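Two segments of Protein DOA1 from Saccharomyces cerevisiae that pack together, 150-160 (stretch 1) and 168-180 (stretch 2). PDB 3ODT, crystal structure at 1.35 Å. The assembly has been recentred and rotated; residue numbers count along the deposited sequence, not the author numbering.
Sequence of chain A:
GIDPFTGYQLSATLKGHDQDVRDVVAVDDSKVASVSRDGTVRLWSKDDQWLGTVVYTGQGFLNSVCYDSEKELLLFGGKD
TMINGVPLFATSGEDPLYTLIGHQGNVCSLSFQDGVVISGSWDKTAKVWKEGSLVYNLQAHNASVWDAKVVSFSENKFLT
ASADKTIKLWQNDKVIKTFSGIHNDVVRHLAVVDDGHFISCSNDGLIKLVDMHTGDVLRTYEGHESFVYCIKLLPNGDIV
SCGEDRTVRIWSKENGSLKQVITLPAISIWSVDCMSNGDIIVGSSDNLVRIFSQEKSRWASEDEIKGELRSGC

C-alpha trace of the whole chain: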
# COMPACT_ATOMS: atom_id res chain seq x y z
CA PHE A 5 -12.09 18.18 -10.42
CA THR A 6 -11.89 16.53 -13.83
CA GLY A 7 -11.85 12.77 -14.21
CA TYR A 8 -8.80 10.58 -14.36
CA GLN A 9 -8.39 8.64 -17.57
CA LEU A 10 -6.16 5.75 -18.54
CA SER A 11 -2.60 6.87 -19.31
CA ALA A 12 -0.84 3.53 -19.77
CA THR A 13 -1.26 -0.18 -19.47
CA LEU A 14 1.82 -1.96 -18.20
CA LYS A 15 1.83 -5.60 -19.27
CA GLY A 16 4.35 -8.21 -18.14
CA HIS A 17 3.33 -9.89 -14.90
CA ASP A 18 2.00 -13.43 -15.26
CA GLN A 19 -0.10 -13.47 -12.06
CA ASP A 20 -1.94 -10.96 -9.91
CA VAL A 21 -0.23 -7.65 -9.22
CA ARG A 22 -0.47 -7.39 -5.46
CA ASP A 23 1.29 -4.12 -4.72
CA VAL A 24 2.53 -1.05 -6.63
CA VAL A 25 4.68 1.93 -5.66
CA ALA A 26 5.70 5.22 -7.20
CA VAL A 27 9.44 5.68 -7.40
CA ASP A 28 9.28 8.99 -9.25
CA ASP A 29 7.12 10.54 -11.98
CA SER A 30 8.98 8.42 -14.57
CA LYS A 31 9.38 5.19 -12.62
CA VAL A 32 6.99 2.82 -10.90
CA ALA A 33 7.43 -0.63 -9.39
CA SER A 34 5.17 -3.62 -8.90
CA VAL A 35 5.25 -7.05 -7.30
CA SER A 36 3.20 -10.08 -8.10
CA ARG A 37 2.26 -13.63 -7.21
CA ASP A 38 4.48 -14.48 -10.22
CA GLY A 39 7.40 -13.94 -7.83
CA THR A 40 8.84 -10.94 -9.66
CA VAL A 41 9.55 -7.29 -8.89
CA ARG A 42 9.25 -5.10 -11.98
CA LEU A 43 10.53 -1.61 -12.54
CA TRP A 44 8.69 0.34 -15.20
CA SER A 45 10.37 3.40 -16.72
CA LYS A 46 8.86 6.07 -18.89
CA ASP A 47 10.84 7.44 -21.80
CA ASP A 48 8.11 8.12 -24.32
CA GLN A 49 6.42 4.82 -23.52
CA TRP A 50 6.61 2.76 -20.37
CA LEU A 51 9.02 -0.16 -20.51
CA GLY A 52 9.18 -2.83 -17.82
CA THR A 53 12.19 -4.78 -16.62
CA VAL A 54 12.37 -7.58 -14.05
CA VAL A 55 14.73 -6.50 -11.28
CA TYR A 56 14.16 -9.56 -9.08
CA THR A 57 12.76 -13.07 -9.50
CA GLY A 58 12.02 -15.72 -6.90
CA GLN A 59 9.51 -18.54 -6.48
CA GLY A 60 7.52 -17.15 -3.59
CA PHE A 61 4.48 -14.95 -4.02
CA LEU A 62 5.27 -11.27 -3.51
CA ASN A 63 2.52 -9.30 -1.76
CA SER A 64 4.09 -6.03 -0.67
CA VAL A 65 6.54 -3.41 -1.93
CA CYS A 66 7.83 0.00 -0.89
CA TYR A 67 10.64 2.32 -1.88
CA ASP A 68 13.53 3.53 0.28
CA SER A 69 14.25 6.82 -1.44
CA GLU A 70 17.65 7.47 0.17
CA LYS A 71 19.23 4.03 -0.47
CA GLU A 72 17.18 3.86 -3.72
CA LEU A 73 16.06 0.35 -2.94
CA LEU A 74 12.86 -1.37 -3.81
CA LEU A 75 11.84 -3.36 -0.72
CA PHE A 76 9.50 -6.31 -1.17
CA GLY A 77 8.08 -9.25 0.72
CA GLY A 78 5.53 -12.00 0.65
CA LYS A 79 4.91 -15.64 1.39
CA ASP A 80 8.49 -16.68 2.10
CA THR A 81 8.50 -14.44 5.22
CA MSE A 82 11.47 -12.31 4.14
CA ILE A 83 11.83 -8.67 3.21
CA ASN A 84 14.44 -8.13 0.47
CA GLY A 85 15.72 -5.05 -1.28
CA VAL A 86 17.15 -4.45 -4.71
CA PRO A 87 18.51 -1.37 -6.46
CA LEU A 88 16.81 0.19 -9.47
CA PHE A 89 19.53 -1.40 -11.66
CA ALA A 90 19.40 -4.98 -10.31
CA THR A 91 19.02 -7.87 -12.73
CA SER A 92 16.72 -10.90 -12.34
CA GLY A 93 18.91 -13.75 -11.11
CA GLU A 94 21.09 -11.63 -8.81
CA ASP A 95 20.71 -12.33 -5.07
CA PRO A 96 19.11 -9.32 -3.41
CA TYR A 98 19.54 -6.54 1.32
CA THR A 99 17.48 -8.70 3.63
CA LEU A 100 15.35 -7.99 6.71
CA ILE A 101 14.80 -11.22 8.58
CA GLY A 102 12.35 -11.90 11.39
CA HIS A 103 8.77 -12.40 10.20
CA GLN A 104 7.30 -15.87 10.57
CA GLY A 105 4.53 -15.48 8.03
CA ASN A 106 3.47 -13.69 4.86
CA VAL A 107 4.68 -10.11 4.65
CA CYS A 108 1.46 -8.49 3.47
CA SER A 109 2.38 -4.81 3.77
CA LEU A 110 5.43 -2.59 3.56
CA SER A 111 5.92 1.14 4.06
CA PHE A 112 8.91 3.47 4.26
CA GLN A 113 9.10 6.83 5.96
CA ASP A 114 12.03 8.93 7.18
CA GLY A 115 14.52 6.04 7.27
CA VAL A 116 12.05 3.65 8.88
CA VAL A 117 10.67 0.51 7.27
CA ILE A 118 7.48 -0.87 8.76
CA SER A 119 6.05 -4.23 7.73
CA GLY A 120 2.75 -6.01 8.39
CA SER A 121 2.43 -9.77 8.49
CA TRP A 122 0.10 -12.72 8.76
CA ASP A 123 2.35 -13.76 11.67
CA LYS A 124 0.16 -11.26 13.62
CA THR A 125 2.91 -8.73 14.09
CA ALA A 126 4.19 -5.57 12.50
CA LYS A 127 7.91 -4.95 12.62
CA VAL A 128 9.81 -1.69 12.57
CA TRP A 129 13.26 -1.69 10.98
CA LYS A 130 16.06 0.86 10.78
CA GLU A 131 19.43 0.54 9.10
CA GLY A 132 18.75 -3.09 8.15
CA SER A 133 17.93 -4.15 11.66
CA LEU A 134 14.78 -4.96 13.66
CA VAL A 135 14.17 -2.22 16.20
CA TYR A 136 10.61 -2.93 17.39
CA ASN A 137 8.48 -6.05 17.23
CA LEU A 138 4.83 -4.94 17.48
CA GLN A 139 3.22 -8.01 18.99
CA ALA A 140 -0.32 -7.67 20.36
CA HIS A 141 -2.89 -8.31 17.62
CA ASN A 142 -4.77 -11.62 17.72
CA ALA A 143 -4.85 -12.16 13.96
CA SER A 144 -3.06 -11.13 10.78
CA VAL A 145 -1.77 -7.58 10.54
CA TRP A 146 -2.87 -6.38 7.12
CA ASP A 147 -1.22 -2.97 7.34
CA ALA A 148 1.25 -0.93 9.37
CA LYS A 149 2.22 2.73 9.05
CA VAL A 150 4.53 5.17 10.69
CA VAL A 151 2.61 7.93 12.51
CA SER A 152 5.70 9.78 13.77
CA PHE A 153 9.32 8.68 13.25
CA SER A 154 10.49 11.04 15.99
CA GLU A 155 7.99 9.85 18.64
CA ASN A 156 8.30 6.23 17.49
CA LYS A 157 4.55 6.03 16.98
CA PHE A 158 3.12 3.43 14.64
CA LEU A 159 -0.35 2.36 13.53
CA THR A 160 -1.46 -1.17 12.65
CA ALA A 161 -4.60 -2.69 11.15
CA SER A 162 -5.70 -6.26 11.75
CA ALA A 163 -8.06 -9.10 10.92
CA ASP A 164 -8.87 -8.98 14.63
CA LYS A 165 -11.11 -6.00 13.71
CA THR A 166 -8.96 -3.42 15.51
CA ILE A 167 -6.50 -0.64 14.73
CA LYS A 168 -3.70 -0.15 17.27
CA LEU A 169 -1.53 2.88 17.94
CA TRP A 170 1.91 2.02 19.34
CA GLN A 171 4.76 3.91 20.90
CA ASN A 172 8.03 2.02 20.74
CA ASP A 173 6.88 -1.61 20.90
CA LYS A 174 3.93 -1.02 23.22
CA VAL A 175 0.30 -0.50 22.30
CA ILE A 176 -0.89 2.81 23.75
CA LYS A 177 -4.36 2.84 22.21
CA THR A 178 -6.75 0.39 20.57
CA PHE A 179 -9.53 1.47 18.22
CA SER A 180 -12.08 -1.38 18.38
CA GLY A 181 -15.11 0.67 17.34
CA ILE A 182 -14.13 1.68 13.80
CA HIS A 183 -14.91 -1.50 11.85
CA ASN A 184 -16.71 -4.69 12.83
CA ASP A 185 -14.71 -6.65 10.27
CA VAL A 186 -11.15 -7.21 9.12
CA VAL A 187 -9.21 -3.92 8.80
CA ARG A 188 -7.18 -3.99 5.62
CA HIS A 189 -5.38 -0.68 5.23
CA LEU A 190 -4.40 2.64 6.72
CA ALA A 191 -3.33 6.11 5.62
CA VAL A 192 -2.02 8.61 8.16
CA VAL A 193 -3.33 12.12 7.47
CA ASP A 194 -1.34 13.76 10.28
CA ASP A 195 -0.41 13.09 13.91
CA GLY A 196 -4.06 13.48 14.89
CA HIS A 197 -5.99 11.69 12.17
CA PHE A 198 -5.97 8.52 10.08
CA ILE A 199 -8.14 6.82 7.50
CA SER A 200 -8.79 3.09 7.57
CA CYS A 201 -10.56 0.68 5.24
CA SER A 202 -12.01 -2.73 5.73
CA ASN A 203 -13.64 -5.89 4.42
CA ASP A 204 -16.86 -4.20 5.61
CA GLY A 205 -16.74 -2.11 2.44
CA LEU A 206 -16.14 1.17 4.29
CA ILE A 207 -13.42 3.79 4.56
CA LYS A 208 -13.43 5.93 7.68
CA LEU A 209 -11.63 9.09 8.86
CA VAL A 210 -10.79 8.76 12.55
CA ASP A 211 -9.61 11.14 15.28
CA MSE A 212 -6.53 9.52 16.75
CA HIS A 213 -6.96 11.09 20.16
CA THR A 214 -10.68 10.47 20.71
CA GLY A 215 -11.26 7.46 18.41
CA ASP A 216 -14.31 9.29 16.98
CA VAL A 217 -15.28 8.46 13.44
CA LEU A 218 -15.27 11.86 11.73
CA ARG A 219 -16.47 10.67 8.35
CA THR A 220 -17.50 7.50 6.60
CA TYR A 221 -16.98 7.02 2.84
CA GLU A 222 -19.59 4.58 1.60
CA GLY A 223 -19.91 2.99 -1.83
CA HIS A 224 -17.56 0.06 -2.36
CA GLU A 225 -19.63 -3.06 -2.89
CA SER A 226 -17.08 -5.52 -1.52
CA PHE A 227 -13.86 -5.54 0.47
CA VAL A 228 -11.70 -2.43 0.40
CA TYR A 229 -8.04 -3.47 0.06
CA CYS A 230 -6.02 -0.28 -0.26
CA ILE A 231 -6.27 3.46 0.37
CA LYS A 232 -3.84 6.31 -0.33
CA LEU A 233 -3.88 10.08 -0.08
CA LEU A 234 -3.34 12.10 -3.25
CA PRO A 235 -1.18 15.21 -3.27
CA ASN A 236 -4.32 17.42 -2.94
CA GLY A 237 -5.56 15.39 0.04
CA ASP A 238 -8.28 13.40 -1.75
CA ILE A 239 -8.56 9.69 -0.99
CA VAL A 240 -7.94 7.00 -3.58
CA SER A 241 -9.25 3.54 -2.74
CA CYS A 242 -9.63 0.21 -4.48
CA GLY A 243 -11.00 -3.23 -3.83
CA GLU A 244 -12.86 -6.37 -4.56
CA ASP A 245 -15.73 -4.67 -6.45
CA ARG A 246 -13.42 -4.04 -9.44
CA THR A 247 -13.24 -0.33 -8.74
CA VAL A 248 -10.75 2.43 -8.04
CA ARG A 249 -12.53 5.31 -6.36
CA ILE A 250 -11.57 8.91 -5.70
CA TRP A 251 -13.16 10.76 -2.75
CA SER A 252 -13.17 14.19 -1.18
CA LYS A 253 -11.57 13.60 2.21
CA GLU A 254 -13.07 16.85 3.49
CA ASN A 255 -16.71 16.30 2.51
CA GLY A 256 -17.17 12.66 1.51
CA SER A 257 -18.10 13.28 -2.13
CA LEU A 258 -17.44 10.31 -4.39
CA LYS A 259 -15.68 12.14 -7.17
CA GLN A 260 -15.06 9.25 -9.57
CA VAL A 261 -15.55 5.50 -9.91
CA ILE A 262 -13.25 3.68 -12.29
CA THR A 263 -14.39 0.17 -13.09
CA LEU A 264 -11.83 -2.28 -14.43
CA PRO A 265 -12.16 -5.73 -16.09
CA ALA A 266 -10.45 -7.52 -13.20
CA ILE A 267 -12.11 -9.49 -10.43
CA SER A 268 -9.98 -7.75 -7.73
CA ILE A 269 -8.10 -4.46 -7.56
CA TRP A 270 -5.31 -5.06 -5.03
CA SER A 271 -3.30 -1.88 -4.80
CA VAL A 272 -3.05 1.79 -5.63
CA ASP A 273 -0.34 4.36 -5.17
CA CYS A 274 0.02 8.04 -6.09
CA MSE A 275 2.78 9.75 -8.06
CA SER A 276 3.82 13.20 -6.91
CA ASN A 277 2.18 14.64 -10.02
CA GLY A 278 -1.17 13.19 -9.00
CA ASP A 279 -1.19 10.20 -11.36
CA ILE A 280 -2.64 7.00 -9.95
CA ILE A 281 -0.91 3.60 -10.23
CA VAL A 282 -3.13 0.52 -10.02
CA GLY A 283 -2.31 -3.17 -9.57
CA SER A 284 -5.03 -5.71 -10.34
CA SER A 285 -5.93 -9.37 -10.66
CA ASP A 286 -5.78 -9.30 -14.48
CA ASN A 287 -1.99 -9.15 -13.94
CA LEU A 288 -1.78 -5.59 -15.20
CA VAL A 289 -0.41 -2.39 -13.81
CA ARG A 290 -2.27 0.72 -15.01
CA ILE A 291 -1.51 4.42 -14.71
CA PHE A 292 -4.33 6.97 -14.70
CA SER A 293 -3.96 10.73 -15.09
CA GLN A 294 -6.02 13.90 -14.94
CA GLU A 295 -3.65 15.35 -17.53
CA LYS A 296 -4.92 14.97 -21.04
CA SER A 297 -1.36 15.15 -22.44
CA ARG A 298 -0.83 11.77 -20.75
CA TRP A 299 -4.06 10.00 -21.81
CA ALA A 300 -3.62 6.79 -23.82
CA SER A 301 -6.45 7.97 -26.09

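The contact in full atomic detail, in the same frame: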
# COMPACT_ATOMS: atom_id res chain seq x y z
N VAL A 150 3.88 4.28 9.77
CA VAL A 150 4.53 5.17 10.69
C VAL A 150 3.63 6.40 10.91
O VAL A 150 3.20 7.05 9.96
CB VAL A 150 5.89 5.64 10.13
CG1 VAL A 150 6.50 6.72 11.05
CG2 VAL A 150 6.84 4.46 9.99
N VAL A 151 3.33 6.70 12.17
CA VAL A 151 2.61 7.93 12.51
C VAL A 151 3.63 9.06 12.70
O VAL A 151 3.49 10.14 12.11
CB VAL A 151 1.80 7.71 13.78
CG1 VAL A 151 1.19 9.03 14.26
CG2 VAL A 151 0.70 6.68 13.52
N SER A 152 4.65 8.81 13.50
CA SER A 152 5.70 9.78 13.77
C SER A 152 7.04 9.07 13.99
O SER A 152 7.20 8.32 14.96
CB SER A 152 5.36 10.60 15.01
OG SER A 152 6.49 11.36 15.41
N PHE A 153 8.01 9.32 13.10
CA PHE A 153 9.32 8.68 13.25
C PHE A 153 10.01 9.20 14.51
O PHE A 153 10.70 8.45 15.19
CB PHE A 153 10.22 8.85 11.99
CG PHE A 153 11.02 10.11 11.99
CD1 PHE A 153 12.30 10.13 12.52
CD2 PHE A 153 10.48 11.28 11.49
CE1 PHE A 153 13.03 11.29 12.54
CE2 PHE A 153 11.22 12.46 11.49
CZ PHE A 153 12.49 12.47 12.01
N SER A 154 9.79 10.46 14.85
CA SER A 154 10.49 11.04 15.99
C SER A 154 9.90 10.63 17.34
O SER A 154 10.61 10.59 18.34
CB SER A 154 10.51 12.56 15.87
OG SER A 154 9.23 13.12 16.09
N GLU A 155 8.60 10.32 17.40
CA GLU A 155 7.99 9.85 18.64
C GLU A 155 7.92 8.33 18.68
O GLU A 155 7.40 7.76 19.64
CB GLU A 155 6.58 10.41 18.79
CG GLU A 155 6.50 11.91 18.88
CD GLU A 155 5.08 12.41 19.10
OE1 GLU A 155 4.53 12.21 20.20
OE2 GLU A 155 4.50 13.00 18.16
N ASN A 156 8.42 7.67 17.63
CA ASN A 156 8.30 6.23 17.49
C ASN A 156 6.87 5.79 17.65
O ASN A 156 6.58 4.85 18.41
CB ASN A 156 9.20 5.51 18.50
CG ASN A 156 10.64 5.80 18.25
OD1 ASN A 156 11.10 5.73 17.12
ND2 ASN A 156 11.37 6.14 19.30
N LYS A 157 5.95 6.43 16.94
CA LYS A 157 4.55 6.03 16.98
C LYS A 157 4.15 5.39 15.66
O LYS A 157 4.49 5.90 14.60
CB LYS A 157 3.65 7.24 17.28
CG LYS A 157 3.71 7.66 18.72
CD LYS A 157 2.78 8.85 19.02
CE LYS A 157 2.66 9.08 20.52
NZ LYS A 157 1.83 10.28 20.82
N PHE A 158 3.45 4.28 15.77
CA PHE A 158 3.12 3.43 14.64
C PHE A 158 1.65 3.07 14.74
O PHE A 158 1.06 3.06 15.84
CB PHE A 158 3.98 2.16 14.65
CG PHE A 158 5.44 2.46 14.89
CD1 PHE A 158 6.17 3.12 13.94
CD2 PHE A 158 6.05 2.14 16.10
CE1 PHE A 158 7.49 3.43 14.15
CE2 PHE A 158 7.35 2.48 16.33
CZ PHE A 158 8.08 3.11 15.34
N LEU A 159 1.07 2.73 13.61
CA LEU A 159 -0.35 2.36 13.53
C LEU A 159 -0.49 1.06 12.75
O LEU A 159 0.12 0.90 11.70
CB LEU A 159 -1.13 3.47 12.83
CG LEU A 159 -2.64 3.49 13.04
CD1 LEU A 159 -3.02 3.86 14.47
CD2 LEU A 159 -3.26 4.48 12.05
N THR A 160 -1.26 0.12 13.28
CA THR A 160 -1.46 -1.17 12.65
C THR A 160 -2.94 -1.48 12.50
O THR A 160 -3.78 -1.04 13.33
CB THR A 160 -0.78 -2.28 13.51
OG1 THR A 160 -1.30 -2.24 14.84
CG2 THR A 160 0.75 -2.09 13.54
N LYS A 168 -4.45 -0.46 16.07
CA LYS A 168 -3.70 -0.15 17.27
C LYS A 168 -2.68 0.92 16.99
O LYS A 168 -1.98 0.86 15.96
CB LYS A 168 -3.01 -1.40 17.84
CG LYS A 168 -3.98 -2.37 18.50
CD LYS A 168 -3.36 -3.71 18.88
CE LYS A 168 -4.43 -4.68 19.42
NZ LYS A 168 -4.96 -4.27 20.73
N LEU A 169 -2.58 1.88 17.91
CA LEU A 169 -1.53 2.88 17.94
C LEU A 169 -0.48 2.47 18.96
O LEU A 169 -0.82 2.05 20.08
CB LEU A 169 -2.14 4.22 18.32
CG LEU A 169 -1.17 5.37 18.59
CD1 LEU A 169 -0.44 5.79 17.32
CD2 LEU A 169 -1.92 6.58 19.17
N TRP A 170 0.78 2.52 18.57
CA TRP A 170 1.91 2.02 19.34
C TRP A 170 2.87 3.15 19.60
O TRP A 170 2.98 4.07 18.79
CB TRP A 170 2.67 0.99 18.49
CG TRP A 170 1.87 -0.14 18.00
CD1 TRP A 170 0.95 -0.12 16.99
CD2 TRP A 170 1.90 -1.49 18.49
NE1 TRP A 170 0.41 -1.37 16.83
CE2 TRP A 170 0.97 -2.23 17.74
CE3 TRP A 170 2.65 -2.15 19.49
CZ2 TRP A 170 0.77 -3.58 17.93
CZ3 TRP A 170 2.43 -3.50 19.68
CH2 TRP A 170 1.51 -4.21 18.89
N GLN A 171 3.58 3.08 20.71
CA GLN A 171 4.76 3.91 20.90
C GLN A 171 5.88 2.98 21.32
O GLN A 171 5.73 2.18 22.24
CB GLN A 171 4.52 5.01 21.92
CG GLN A 171 5.72 5.94 22.08
CD GLN A 171 5.36 7.26 22.69
OE1 GLN A 171 4.61 7.33 23.68
NE2 GLN A 171 5.92 8.33 22.14
N ASN A 172 6.98 3.03 20.58
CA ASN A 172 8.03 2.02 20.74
C ASN A 172 7.47 0.67 20.29
O ASN A 172 6.99 0.54 19.17
CB ASN A 172 8.50 1.95 22.19
CG ASN A 172 9.26 3.19 22.62
OD1 ASN A 172 9.87 3.87 21.79
ND2 ASN A 172 9.23 3.48 23.91
N ASP A 173 7.54 -0.33 21.17
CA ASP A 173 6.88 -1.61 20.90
C ASP A 173 5.69 -1.91 21.80
O ASP A 173 5.28 -3.07 21.92
CB ASP A 173 7.90 -2.75 20.97
CG ASP A 173 8.51 -2.92 22.34
OD1 ASP A 173 8.22 -2.10 23.23
OD2 ASP A 173 9.27 -3.90 22.52
N LYS A 174 5.10 -0.86 22.36
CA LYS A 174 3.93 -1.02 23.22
C LYS A 174 2.69 -0.38 22.62
O LYS A 174 2.71 0.69 22.09
CB LYS A 174 4.20 -0.43 24.59
CG LYS A 174 5.44 -1.08 25.22
CD LYS A 174 5.71 -0.68 26.65
CE LYS A 174 6.93 -1.46 27.20
NZ LYS A 174 8.08 -1.48 26.25
N VAL A 175 1.56 -1.07 22.74
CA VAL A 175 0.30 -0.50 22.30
C VAL A 175 -0.07 0.56 23.33
O VAL A 175 -0.06 0.29 24.54
CB VAL A 175 -0.81 -1.54 22.27
CG1 VAL A 175 -2.14 -0.89 21.88
CG2 VAL A 175 -0.44 -2.70 21.34
N ILE A 176 -0.43 1.75 22.85
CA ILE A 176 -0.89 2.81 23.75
C ILE A 176 -2.37 3.13 23.56
O ILE A 176 -3.00 3.70 24.44
CB ILE A 176 -0.03 4.11 23.63
CG1 ILE A 176 -0.05 4.68 22.20
CG2 ILE A 176 1.40 3.81 24.08
CD1 ILE A 176 0.53 6.08 22.10
N LYS A 177 -2.92 2.72 22.43
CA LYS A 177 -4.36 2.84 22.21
C LYS A 177 -4.88 1.83 21.20
O LYS A 177 -4.22 1.57 20.18
CB LYS A 177 -4.68 4.25 21.73
CG LYS A 177 -6.18 4.56 21.68
CD LYS A 177 -6.42 6.05 21.41
CE LYS A 177 -7.89 6.40 21.46
NZ LYS A 177 -8.51 6.35 22.82
N THR A 178 -6.06 1.28 21.48
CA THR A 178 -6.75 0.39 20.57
C THR A 178 -8.06 1.01 20.14
O THR A 178 -8.80 1.57 20.96
CB THR A 178 -7.00 -0.99 21.21
OG1 THR A 178 -5.74 -1.60 21.51
CG2 THR A 178 -7.73 -1.90 20.27
N PHE A 179 -8.29 0.99 18.83
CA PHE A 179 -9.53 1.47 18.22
C PHE A 179 -10.34 0.24 17.78
O PHE A 179 -10.11 -0.34 16.71
CB PHE A 179 -9.23 2.37 17.01
CG PHE A 179 -8.28 3.51 17.31
CD1 PHE A 179 -8.77 4.77 17.64
CD2 PHE A 179 -6.91 3.34 17.21
CE1 PHE A 179 -7.92 5.81 17.91
CE2 PHE A 179 -6.05 4.36 17.50
CZ PHE A 179 -6.54 5.61 17.83
N SER A 180 -11.30 -0.16 18.61
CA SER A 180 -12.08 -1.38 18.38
C SER A 180 -13.47 -1.05 17.85
O SER A 180 -14.22 -1.96 17.47
CB SER A 180 -12.23 -2.18 19.65
OG SER A 180 -13.04 -1.48 20.57

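The two segments pack as neighbouring antiparallel strands of one β-sheet, joined by a ladder of backbone hydrogen bonds and reinforced by side-chain contacts on both faces. Strands 157-160 and 168-171 run at 156° to each other, and the contact buries 597 Å² in total. At its centre Phe158 and Trp170 form a hydrogen-bonded pair, with Trp170 N donating to Phe158 O (2.8 Å) and Phe158 N to Trp170 O (3.1 Å). Thr160 and Lys168 repeat the pattern, Thr160 N to Lys168 O and Lys168 N to Thr160 O both measuring 2.9 Å. Beyond the strand, Asn172 N reaches Asn156 O (2.9 Å) as the second chain enters its type II' turn. Between these rungs, the pairs Lys157-Gln171 and Leu159-Leu169 bring their backbones closer, and CA-H...O contacts such as Lys157 CA to Trp170 O (3.1 Å) fill the gaps.

Phe158, Thr160, Lys168 and Trp170 share one face. Trp170 NE1 donates to Thr160 OG1 at 2.8 Å and nearly linearly (170°), giving the buried indole nitrogen an acceptor; the p rotamer of Thr160 places its hydroxyl at the ring edge. Phe158 CB meets Trp170 CB at 4.2 Å, while the edge of the Phe158 ring approaches the turn, with Phe158 CE2 3.5 Å from Asn172 O. Lys168 lays its aliphatic base near Thr160, but its ammonium leads away to bond Thr178 OG1.

On the other face, Leu159 CD1 packs against Leu169 CB (4.0 Å) and Phe179 CE2 (4.3 Å), and Leu169 CD1 extends to Val151 CG2 (4.1 Å), making a buried apolar cluster. Toward the more exposed end, polar residues take over: Gln171 NE2 donates to Glu155 O (3.0 Å), and the extended Lys157 chain brings Lys157 CE to 4.0 Å from Ile176 CD1.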